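Cys-Gly metallodipeptidase DUG1 (Saccharomyces cerevisiae, PDB 4G1P) hydrolyses the dipeptide Cys-Gly as a dinuclear zinc peptidase of the M20 family and supplies the catalytic subunit of the glutathione degradosomal complex. Local coordinates at the interface of chains A and B. Residues are numbered along the deposited sequence; one frame, centred on the assembly and turned at random. Chains: chain A/B, Cys-Gly metallodipeptidase DUG1.

The interface of chains A and B. Residues chain A 202, 313, 419, 421, 449-450; chain B 233, 236.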
# COMPACT_ATOMS: atom_id res chain seq x y z
N TYR A 202 12.30 26.35 -1.07
CA TYR A 202 12.22 26.72 -2.49
C TYR A 202 11.60 28.08 -2.64
O TYR A 202 10.95 28.57 -1.72
CB TYR A 202 11.36 25.70 -3.24
CG TYR A 202 11.50 24.34 -2.62
CD1 TYR A 202 10.66 23.94 -1.58
CD2 TYR A 202 12.51 23.48 -3.01
CE1 TYR A 202 10.82 22.71 -0.97
CE2 TYR A 202 12.68 22.25 -2.41
CZ TYR A 202 11.83 21.87 -1.39
OH TYR A 202 12.00 20.64 -0.78
N ARG A 313 -1.45 28.41 2.33
CA ARG A 313 -0.15 27.73 2.35
C ARG A 313 0.68 28.10 3.56
O ARG A 313 1.46 27.29 4.04
CB ARG A 313 0.70 28.09 1.14
CG ARG A 313 0.09 27.80 -0.19
CD ARG A 313 0.92 28.47 -1.26
NE ARG A 313 2.18 27.78 -1.46
CZ ARG A 313 2.61 27.36 -2.64
NH1 ARG A 313 1.87 27.59 -3.72
NH2 ARG A 313 3.77 26.73 -2.75
N GLU A 419 6.74 29.64 4.40
CA GLU A 419 6.80 28.32 3.79
C GLU A 419 5.65 27.44 4.27
O GLU A 419 5.35 27.40 5.47
CB GLU A 419 8.11 27.62 4.14
CG GLU A 419 9.05 27.42 2.98
CD GLU A 419 8.47 26.54 1.89
OE1 GLU A 419 7.87 25.49 2.22
OE2 GLU A 419 8.64 26.90 0.70
N GLY A 421 6.01 24.24 3.78
CA GLY A 421 6.79 23.11 4.24
C GLY A 421 7.35 23.34 5.63
O GLY A 421 7.04 24.35 6.26
N ALA A 449 9.99 18.14 -5.16
CA ALA A 449 10.43 17.47 -3.94
C ALA A 449 9.34 16.52 -3.44
O ALA A 449 8.15 16.84 -3.48
CB ALA A 449 10.81 18.48 -2.87
N HIS A 450 9.77 15.33 -2.99
CA HIS A 450 8.88 14.29 -2.48
C HIS A 450 8.00 13.71 -3.58
O HIS A 450 6.99 13.06 -3.30
CB HIS A 450 8.01 14.81 -1.33
CG HIS A 450 8.78 15.21 -0.12
ND1 HIS A 450 8.21 15.29 1.14
CD2 HIS A 450 10.08 15.55 0.04
CE1 HIS A 450 9.13 15.66 2.01
NE2 HIS A 450 10.27 15.83 1.37
N HIS B 233 4.19 17.44 -2.59
CA HIS B 233 4.72 17.62 -1.24
C HIS B 233 3.56 18.12 -0.39
O HIS B 233 2.94 19.13 -0.72
CB HIS B 233 5.86 18.63 -1.27
CG HIS B 233 6.54 18.80 0.05
ND1 HIS B 233 5.92 19.35 1.15
CD2 HIS B 233 7.80 18.50 0.45
CE1 HIS B 233 6.76 19.38 2.17
NE2 HIS B 233 7.91 18.86 1.77
N ILE B 236 4.09 21.91 0.93
CA ILE B 236 4.10 22.99 -0.04
C ILE B 236 2.70 23.27 -0.55
O ILE B 236 2.34 24.42 -0.81
CB ILE B 236 5.01 22.64 -1.22
CG1 ILE B 236 6.44 22.42 -0.72
CG2 ILE B 236 4.96 23.72 -2.28
CD1 ILE B 236 7.40 22.02 -1.78
O HOH W 1 6.00 18.25 -4.85
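With CG anti to its backbone N (chi1 -175°), B:His233 reaches across the dimer interface to A:His450, while the extended chain of B:Ile236 (chi2 177°) carries its end methyl to A:Tyr202. The CD2 corner of the B:His233 imidazole stands over the centre of the A:His450 ring, 3.3 Å from its ND1, the planes tilted by roughly 30° so that the rings partly overlap face to face. Histidine suits A:His450 because it binds a catalytic zinc ion and still offers a flat face; B:His233 lays a flat ring on that ligand while its ND1 accepts from its own chain. An alanine in place of A:His450 would remove this zinc ligand and face, and would probably leave the metal poorly held and the partner imidazole freer to turn. B:His233 may be helped to stay in place by B:Ile236 N, which donates to its ND1 at 3.2 Å, though from well out of the ring plane. A water links the chains, 2.9 Å from A:Ala449 O and taking the N-H of B:His233. Branched, apolar B:Ile236 packs its CD1 3.6 Å from CE1 of A:Tyr202, the side chains crossing at about a right angle. Its CG2 lies 3.3 Å from NH2 of A:Arg313, whose long chain runs alongside; the guanidinium also nears the B:Ile236 carbonyl O without hydrogen bonding, so arginine covers both methyl and polar backbone. A:Glu419 OE1 accepts the N-H of A:Gly421 at 2.7 Å, which probably steadies the loop; glycine brings no side chain towards the isoleucine. The patch sets strand 232-233 and the following loop against the other subunit, about 10 Å from A:Glu171. In dimeric M20 dipeptidases a lid-domain histidine enters the partner's active site; B:His233 is placed to be it, so a complete site would need the homodimer.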